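Local coordinates for SusD superfamily protein (Bacteroides vulgatus ATCC 8482, PDB 3JQ0) that probably binds nutrients, most likely glycans, at the outer membrane as a member of the SusD family, at residues E255-Y261 / F355-F359; M263-Q269 / L292-L298; T317-V323 / F335-K341. The contacts are given in a common frame with arbitrary orientation. Residues are numbered along the deposited sequence.

The three contacts lie within the SusD-family region and touch one another. Interaction 1 closes a long loop of the chain, inside which interactions 2 and 3 follow in series. Interaction 1, centred about 14 Å from the centre of the chain, is buried and mostly aromatic, with one direct hydrogen bond between its segments. Interaction 2, about 19 Å out and partly buried, relies mainly on backbone carbonyls without regular strand pairing. Interaction 3, equally far out but largely buried, is a true antiparallel ladder. Side chains join them: W257 CZ3 lies 3.6 Å from L265 CD1, Y261 OH 3.2 Å from T339 CG2, and L292 CD1 3.8 Å from I338 CD1.

Interaction 1: E255-Y261 / F355-F359; sequences EMWGGYY and FLDDF
Two irregular segments of the SusD-family fold meet here: 255-261, from the loop between strand 243-247 and helix 262-265, and a second segment, 355-359, which runs into strand 359-363. The CA atoms of E255 and L356 stand 5.2 Å apart. E255 is extended (phi/psi -80/148), and its t,t side chain lies along the other backbone, CG 3.4 Å from F355 O. Its carboxylate has R262 as salt-bridge partner; a water also bridges the segments, 2.9 Å from F355 N as acceptor and a weak 2.8 Å from E255 OE2. M256, a selenomethionine, makes the one direct hydrogen bond, N to F355 O at 2.9 Å and 157°. Its t,t side chain points toward 355-359, placing CB 3.6 Å from D357 O and CE 4.1 Å from F359 CD1. W257 then turns to positive phi (59/22) and, with chi1 m, presents its indole edge to the face of F359: a T-shaped pair with the five-membered ring centroid 4.5 Å from that of F359 and planes at 86°. The backbone from E255 onward curls into successive turns, G258 N to E255 O at 2.8 Å, G259 N to M256 O at 3.1 Å and Y260 N to W257 O at 3.0 Å; G259 (97/-12) has angles that call for glycine. This reversal brings Y261 back toward 355-359. Its chi1 is t, that of F355 m, and the Tyr edge meets the Phe face in an offset edge-to-face pair, centroids 5.5 Å apart and planes at 60°, with Y261 CE2 3.7 Å from F355 CD1.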
# COMPACT_ATOMS: atom_id res chain seq x y z
N GLU A 255 -14.00 10.69 1.09
CA GLU A 255 -14.31 9.27 0.91
C GLU A 255 -13.00 8.53 0.69
O GLU A 255 -12.07 9.08 0.09
CB GLU A 255 -15.23 9.11 -0.33
CG GLU A 255 -15.70 7.70 -0.50
CD GLU A 255 -16.62 7.44 -1.67
OE1 GLU A 255 -17.07 8.39 -2.33
OE2 GLU A 255 -16.82 6.22 -1.95
N MSE A 256 -12.88 7.29 1.12
CA MSE A 256 -11.65 6.58 0.88
C MSE A 256 -11.31 6.57 -0.62
O MSE A 256 -12.16 6.31 -1.49
CB MSE A 256 -11.71 5.17 1.46
CG MSE A 256 -10.37 4.49 1.40
SE MSE A 256 -10.27 2.79 2.31
CE MSE A 256 -9.82 1.68 0.74
N TRP A 257 -10.05 6.89 -0.93
CA TRP A 257 -9.55 6.99 -2.28
C TRP A 257 -10.31 8.02 -3.14
O TRP A 257 -10.32 7.91 -4.36
CB TRP A 257 -9.49 5.63 -2.98
CG TRP A 257 -8.54 4.62 -2.40
CD1 TRP A 257 -7.78 4.70 -1.27
CD2 TRP A 257 -8.31 3.33 -2.96
NE1 TRP A 257 -7.11 3.51 -1.10
CE2 TRP A 257 -7.42 2.67 -2.12
CE3 TRP A 257 -8.79 2.67 -4.08
CZ2 TRP A 257 -7.03 1.35 -2.33
CZ3 TRP A 257 -8.38 1.39 -4.33
CH2 TRP A 257 -7.53 0.74 -3.44
N GLY A 258 -10.98 8.99 -2.49
CA GLY A 258 -11.75 9.97 -3.23
C GLY A 258 -12.85 9.38 -4.07
O GLY A 258 -13.27 9.98 -5.05
N GLY A 259 -13.37 8.23 -3.66
CA GLY A 259 -14.41 7.51 -4.39
C GLY A 259 -13.91 6.40 -5.28
O GLY A 259 -14.75 5.64 -5.76
N TYR A 260 -12.60 6.32 -5.53
CA TYR A 260 -12.05 5.37 -6.46
C TYR A 260 -11.96 3.95 -5.92
O TYR A 260 -11.68 3.04 -6.68
CB TYR A 260 -10.70 5.86 -7.03
CG TYR A 260 -10.86 7.09 -7.90
CD1 TYR A 260 -11.37 6.99 -9.20
CD2 TYR A 260 -10.57 8.35 -7.43
CE1 TYR A 260 -11.57 8.14 -10.01
CE2 TYR A 260 -10.75 9.50 -8.24
CZ TYR A 260 -11.28 9.38 -9.50
OH TYR A 260 -11.47 10.48 -10.30
N TYR A 261 -12.15 3.75 -4.62
CA TYR A 261 -12.28 2.38 -4.06
C TYR A 261 -13.63 1.82 -4.49
O TYR A 261 -13.74 0.82 -5.21
CB TYR A 261 -12.05 2.38 -2.56
CG TYR A 261 -12.16 1.02 -1.94
CD1 TYR A 261 -11.08 0.13 -2.03
CD2 TYR A 261 -13.29 0.59 -1.30
CE1 TYR A 261 -11.09 -1.11 -1.46
CE2 TYR A 261 -13.33 -0.70 -0.74
CZ TYR A 261 -12.18 -1.54 -0.82
OH TYR A 261 -12.17 -2.79 -0.23
N PHE A 355 -17.98 4.05 1.94
CA PHE A 355 -16.57 3.64 2.04
C PHE A 355 -15.73 4.74 2.64
O PHE A 355 -15.01 5.48 1.95
CB PHE A 355 -16.10 3.14 0.67
CG PHE A 355 -16.80 1.87 0.29
CD1 PHE A 355 -16.42 0.66 0.84
CD2 PHE A 355 -17.90 1.86 -0.54
CE1 PHE A 355 -17.05 -0.53 0.56
CE2 PHE A 355 -18.55 0.65 -0.89
CZ PHE A 355 -18.12 -0.53 -0.30
N LEU A 356 -15.85 4.81 3.97
CA LEU A 356 -15.27 5.87 4.79
C LEU A 356 -14.18 5.37 5.72
O LEU A 356 -13.82 6.06 6.66
CB LEU A 356 -16.38 6.57 5.56
CG LEU A 356 -17.45 7.23 4.70
CD1 LEU A 356 -18.57 7.83 5.64
CD2 LEU A 356 -16.90 8.31 3.81
N ASP A 357 -13.65 4.17 5.44
CA ASP A 357 -12.54 3.66 6.22
C ASP A 357 -11.31 4.53 6.05
O ASP A 357 -11.10 5.14 5.00
CB ASP A 357 -12.14 2.25 5.77
CG ASP A 357 -13.18 1.24 6.08
OD1 ASP A 357 -13.48 1.05 7.27
OD2 ASP A 357 -13.65 0.59 5.11
N ASP A 358 -10.48 4.56 7.09
CA ASP A 358 -9.13 5.07 6.92
C ASP A 358 -8.33 4.14 6.00
O ASP A 358 -8.63 2.96 5.92
CB ASP A 358 -8.39 5.17 8.27
CG ASP A 358 -8.90 6.30 9.16
OD1 ASP A 358 -9.76 7.10 8.72
OD2 ASP A 358 -8.39 6.34 10.31
N PHE A 359 -7.35 4.67 5.29
CA PHE A 359 -6.51 3.88 4.41
C PHE A 359 -5.11 3.77 4.99
O PHE A 359 -4.38 4.75 5.05
CB PHE A 359 -6.41 4.46 3.02
CG PHE A 359 -5.60 3.63 2.08
CD1 PHE A 359 -5.96 2.31 1.85
CD2 PHE A 359 -4.48 4.11 1.46
CE1 PHE A 359 -5.26 1.52 0.99
CE2 PHE A 359 -3.77 3.29 0.58
CZ PHE A 359 -4.16 1.99 0.36
O HOH W 1 -18.92 5.56 -0.30

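Interaction 2: M263-Q269 / L292-L298; sequences MRLIPAQ and LNGLTQL
R264 O is the busiest acceptor in this contact, taking Q297 N at 2.8 Å (155°) and L298 N at 3.2 Å (162°). R264 lies in the weakly bonded helix 262-265, and its m,m side chain folds back so that NH1 donates to M263 O at 2.8 Å; Q297 OE1 lies over one guanidinium face, NE 3.2 Å away, at an angle too poor for a hydrogen bond. L265 and T296 form a single beta bridge, CA atoms about 4.5 Å apart, joining a short helix of the SusD-family fold to an extended loop without a regular sheet. Outside the segments, T296 N donates to E49 OE2 and L265 O accepts T339 OG1. Beyond the bridge, I266 N reaches L295 O only weakly (3.5 Å, 142°), and T296 OG1 lies 2.8 Å from I266 O. G294 N donates to P267 O at 2.9 Å (136°); a CB on G294 would clash with I266 CB. A268 N-caps helix 269-275, whose first residue offers Q269 N to N293 OD1 at 2.9 Å and 171°. Q269 NE2 instead serves A290 O and S351 O.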
# COMPACT_ATOMS: atom_id res chain seq x y z
N MSE A 263 -15.56 2.99 -6.74
CA MSE A 263 -15.79 3.07 -8.18
C MSE A 263 -14.76 2.29 -9.03
O MSE A 263 -14.87 2.33 -10.27
CB MSE A 263 -15.87 4.52 -8.64
CG MSE A 263 -17.09 5.25 -8.11
SE MSE A 263 -18.76 4.55 -8.80
CE MSE A 263 -18.58 5.15 -10.64
N ARG A 264 -13.85 1.56 -8.40
CA ARG A 264 -12.95 0.68 -9.14
C ARG A 264 -12.93 -0.77 -8.67
O ARG A 264 -12.50 -1.61 -9.46
CB ARG A 264 -11.52 1.27 -9.21
CG ARG A 264 -11.43 2.63 -9.86
CD ARG A 264 -11.53 2.56 -11.34
NE ARG A 264 -11.53 3.87 -12.00
CZ ARG A 264 -12.60 4.53 -12.40
NH1 ARG A 264 -13.82 4.15 -12.13
NH2 ARG A 264 -12.42 5.64 -13.13
N LEU A 265 -13.28 -1.06 -7.41
CA LEU A 265 -13.08 -2.38 -6.85
C LEU A 265 -14.36 -3.06 -6.34
O LEU A 265 -14.27 -4.18 -5.89
CB LEU A 265 -12.06 -2.32 -5.69
CG LEU A 265 -10.61 -2.13 -6.14
CD1 LEU A 265 -9.71 -1.95 -4.93
CD2 LEU A 265 -10.16 -3.31 -6.95
N ILE A 266 -15.52 -2.37 -6.32
CA ILE A 266 -16.69 -2.87 -5.58
C ILE A 266 -17.80 -3.29 -6.55
O ILE A 266 -18.00 -2.65 -7.59
CB ILE A 266 -17.14 -1.77 -4.57
CG1 ILE A 266 -16.09 -1.58 -3.49
CG2 ILE A 266 -18.55 -2.01 -3.96
CD1 ILE A 266 -15.80 -2.78 -2.62
N PRO A 267 -18.53 -4.37 -6.23
CA PRO A 267 -19.62 -4.85 -7.13
C PRO A 267 -20.81 -3.91 -7.13
O PRO A 267 -21.10 -3.22 -6.16
CB PRO A 267 -20.02 -6.19 -6.49
CG PRO A 267 -19.67 -6.01 -5.02
CD PRO A 267 -18.38 -5.25 -5.07
N ALA A 268 -21.59 -3.98 -8.21
CA ALA A 268 -22.88 -3.33 -8.28
C ALA A 268 -23.92 -3.98 -7.37
O ALA A 268 -24.02 -5.20 -7.30
CB ALA A 268 -23.42 -3.34 -9.71
N GLN A 269 -24.69 -3.13 -6.70
CA GLN A 269 -25.76 -3.62 -5.84
C GLN A 269 -26.71 -4.55 -6.59
O GLN A 269 -27.16 -5.55 -6.06
CB GLN A 269 -26.48 -2.43 -5.22
CG GLN A 269 -27.55 -2.81 -4.23
CD GLN A 269 -28.07 -1.60 -3.48
OE1 GLN A 269 -28.47 -0.59 -4.09
NE2 GLN A 269 -27.96 -1.63 -2.16
N LEU A 292 -23.74 -3.33 -0.61
CA LEU A 292 -22.55 -2.93 -1.40
C LEU A 292 -23.00 -2.36 -2.73
O LEU A 292 -23.79 -2.98 -3.41
CB LEU A 292 -21.63 -4.13 -1.63
CG LEU A 292 -21.08 -4.81 -0.39
CD1 LEU A 292 -20.28 -6.09 -0.80
CD2 LEU A 292 -20.23 -3.89 0.51
N ASN A 293 -22.40 -1.25 -3.15
CA ASN A 293 -22.69 -0.68 -4.46
C ASN A 293 -21.54 0.12 -4.98
O ASN A 293 -21.17 1.12 -4.41
CB ASN A 293 -23.90 0.23 -4.43
CG ASN A 293 -24.37 0.60 -5.81
OD1 ASN A 293 -24.42 -0.26 -6.71
ND2 ASN A 293 -24.72 1.86 -5.99
N GLY A 294 -20.96 -0.29 -6.06
CA GLY A 294 -19.85 0.36 -6.68
C GLY A 294 -19.70 -0.09 -8.10
O GLY A 294 -20.63 -0.63 -8.71
N LEU A 295 -18.52 0.11 -8.65
CA LEU A 295 -18.16 -0.31 -9.98
C LEU A 295 -16.81 -1.02 -9.90
O LEU A 295 -15.91 -0.54 -9.22
CB LEU A 295 -18.09 0.91 -10.88
CG LEU A 295 -17.98 0.78 -12.37
CD1 LEU A 295 -19.33 0.43 -12.94
CD2 LEU A 295 -17.54 2.16 -13.00
N THR A 296 -16.67 -2.17 -10.57
CA THR A 296 -15.43 -2.91 -10.59
C THR A 296 -14.77 -2.81 -11.95
O THR A 296 -15.33 -3.27 -12.96
CB THR A 296 -15.67 -4.40 -10.25
OG1 THR A 296 -16.30 -4.46 -8.98
CG2 THR A 296 -14.42 -5.22 -10.24
N GLN A 297 -13.59 -2.18 -11.98
CA GLN A 297 -12.74 -2.17 -13.18
C GLN A 297 -11.41 -2.91 -13.06
O GLN A 297 -10.78 -3.18 -14.06
CB GLN A 297 -12.48 -0.71 -13.63
CG GLN A 297 -13.72 0.01 -14.09
CD GLN A 297 -13.48 1.38 -14.60
OE1 GLN A 297 -12.40 1.94 -14.41
NE2 GLN A 297 -14.51 1.96 -15.24
N LEU A 298 -11.04 -3.29 -11.82
CA LEU A 298 -9.90 -4.13 -11.52
C LEU A 298 -10.44 -5.35 -10.79
O LEU A 298 -11.09 -5.18 -9.74
CB LEU A 298 -8.87 -3.40 -10.63
CG LEU A 298 -7.91 -2.42 -11.31
CD1 LEU A 298 -7.14 -1.63 -10.26
CD2 LEU A 298 -6.96 -3.18 -12.30

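Interaction 3: T317-V323 / F335-K341; sequences TTSLKAV and FGPITYK
This is a beta-hairpin contact: strand 320-326 pairs antiparallel with strand 332-339 in a two-stranded sheet of the SusD-family fold, and the end of helix 315-319 lies against Y340 and K341 just beyond it. The portions 320-323 and 335-339 of these strands approach to 4.5 Å at 150° between their directions. K321 and I338 form a hydrogen-bonded pair, K321 N to I338 O at 3.0 Å and I338 N to K321 O at 2.8 Å. A322 with P337 is a non-hydrogen-bonded pair, CA atoms 4.4 Å apart, suiting a proline that has no NH to give; L320 with T339 is another, CA atoms 5.2 Å apart and side chains diverging. V323 N then donates to G336 O at 2.8 Å, while V323 O receives both G336 N (3.2 Å) and F335 N (2.9 Å), which makes F335 and G336 a classic beta bulge. At the helix end L320 leaves helical angles (-135/150), and S319 O accepts Y340 N at 2.9 Å. K321, V323 and I338 share one face of the sheet, V323 CG1 4.2 Å from I338 CG2. K321 CB sits over the Y340 ring, 3.7 Å from its centroid and 10° off the normal, a CH-pi contact; K321 NZ and Y340 OH both find D289. A water links S319 OG (2.8 Å) to K341 NZ (2.9 Å). On the face of A322 and P337, P337 meets strand 299-300 and A322 touches Y305; K341 NZ bonds M443 O and forms a salt bridge with E445, T318 and S319 pack on helix 229-233, and T339 OG1 bonds L265 O of helix 262-265.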
# COMPACT_ATOMS: atom_id res chain seq x y z
N THR A 317 -11.13 -14.74 4.07
CA THR A 317 -12.52 -14.31 3.90
C THR A 317 -12.76 -12.91 4.44
O THR A 317 -13.84 -12.35 4.23
CB THR A 317 -13.44 -15.31 4.54
OG1 THR A 317 -13.08 -15.47 5.90
CG2 THR A 317 -13.38 -16.65 3.82
N THR A 318 -11.76 -12.31 5.09
CA THR A 318 -11.82 -10.88 5.41
C THR A 318 -11.42 -10.07 4.16
O THR A 318 -12.02 -9.02 3.86
CB THR A 318 -10.96 -10.55 6.63
OG1 THR A 318 -11.54 -11.16 7.78
CG2 THR A 318 -10.82 -9.06 6.84
N SER A 319 -10.42 -10.53 3.42
CA SER A 319 -9.94 -9.80 2.24
C SER A 319 -10.80 -9.95 1.02
O SER A 319 -10.93 -9.01 0.23
CB SER A 319 -8.52 -10.28 1.88
OG SER A 319 -7.58 -10.01 2.93
N LEU A 320 -11.40 -11.15 0.86
CA LEU A 320 -12.18 -11.51 -0.33
C LEU A 320 -13.44 -12.18 0.09
O LEU A 320 -13.46 -12.95 1.06
CB LEU A 320 -11.39 -12.48 -1.20
CG LEU A 320 -10.07 -12.01 -1.76
CD1 LEU A 320 -9.29 -13.14 -2.44
CD2 LEU A 320 -10.25 -10.82 -2.68
N LYS A 321 -14.49 -12.02 -0.72
CA LYS A 321 -15.69 -12.85 -0.60
C LYS A 321 -15.95 -13.53 -1.93
O LYS A 321 -15.94 -12.90 -2.98
CB LYS A 321 -16.93 -12.09 -0.13
CG LYS A 321 -18.14 -13.02 0.06
CD LYS A 321 -19.28 -12.39 0.86
CE LYS A 321 -20.35 -13.41 1.32
NZ LYS A 321 -20.86 -13.06 2.68
N ALA A 322 -16.23 -14.83 -1.86
CA ALA A 322 -16.63 -15.59 -3.04
C ALA A 322 -18.11 -15.37 -3.29
O ALA A 322 -18.94 -15.60 -2.39
CB ALA A 322 -16.32 -17.08 -2.83
N VAL A 323 -18.45 -15.05 -4.52
CA VAL A 323 -19.83 -15.08 -4.97
C VAL A 323 -20.01 -16.21 -5.99
O VAL A 323 -19.08 -16.62 -6.68
CB VAL A 323 -20.31 -13.72 -5.51
CG1 VAL A 323 -20.21 -12.63 -4.42
CG2 VAL A 323 -19.59 -13.26 -6.78
N PHE A 335 -18.48 -18.22 -8.99
CA PHE A 335 -18.48 -17.24 -10.06
C PHE A 335 -17.24 -16.35 -9.99
O PHE A 335 -16.55 -16.15 -11.00
CB PHE A 335 -19.79 -16.48 -10.07
CG PHE A 335 -19.98 -15.59 -11.29
CD1 PHE A 335 -20.03 -16.14 -12.57
CD2 PHE A 335 -20.10 -14.21 -11.17
CE1 PHE A 335 -20.17 -15.28 -13.68
CE2 PHE A 335 -20.28 -13.40 -12.25
CZ PHE A 335 -20.31 -13.93 -13.50
N GLY A 336 -16.92 -15.81 -8.83
CA GLY A 336 -15.70 -15.07 -8.67
C GLY A 336 -15.64 -14.40 -7.32
O GLY A 336 -16.58 -14.46 -6.53
N PRO A 337 -14.54 -13.67 -7.09
CA PRO A 337 -14.34 -12.97 -5.81
C PRO A 337 -14.71 -11.51 -5.92
O PRO A 337 -14.58 -10.89 -7.00
CB PRO A 337 -12.83 -13.15 -5.58
CG PRO A 337 -12.28 -13.04 -6.96
CD PRO A 337 -13.28 -13.67 -7.89
N ILE A 338 -15.12 -10.94 -4.79
CA ILE A 338 -15.30 -9.50 -4.63
C ILE A 338 -14.33 -9.00 -3.56
O ILE A 338 -13.98 -9.69 -2.59
CB ILE A 338 -16.75 -9.07 -4.32
CG1 ILE A 338 -17.22 -9.66 -3.00
CG2 ILE A 338 -17.68 -9.45 -5.46
CD1 ILE A 338 -18.55 -9.05 -2.45
N THR A 339 -13.87 -7.77 -3.79
CA THR A 339 -13.01 -7.05 -2.86
C THR A 339 -13.72 -6.83 -1.54
O THR A 339 -14.82 -6.30 -1.52
CB THR A 339 -12.67 -5.68 -3.47
OG1 THR A 339 -12.18 -5.85 -4.78
CG2 THR A 339 -11.71 -4.91 -2.59
N TYR A 340 -13.10 -7.22 -0.43
CA TYR A 340 -13.86 -7.30 0.83
C TYR A 340 -13.13 -6.69 2.04
O TYR A 340 -13.76 -6.55 3.07
CB TYR A 340 -14.23 -8.77 1.12
CG TYR A 340 -15.58 -8.99 1.77
CD1 TYR A 340 -16.75 -8.59 1.15
CD2 TYR A 340 -15.66 -9.71 2.95
CE1 TYR A 340 -17.97 -8.85 1.74
CE2 TYR A 340 -16.89 -9.99 3.52
CZ TYR A 340 -18.02 -9.57 2.90
OH TYR A 340 -19.27 -9.86 3.48
N LYS A 341 -11.88 -6.26 1.91
CA LYS A 341 -11.14 -5.84 3.09
C LYS A 341 -11.71 -4.62 3.79
O LYS A 341 -11.71 -4.52 4.99
CB LYS A 341 -9.68 -5.56 2.71
CG LYS A 341 -8.83 -5.00 3.85
CD LYS A 341 -7.34 -4.93 3.48
CE LYS A 341 -6.64 -6.27 3.68
NZ LYS A 341 -5.21 -6.22 3.22
O HOH W 2 -4.92 -9.05 2.72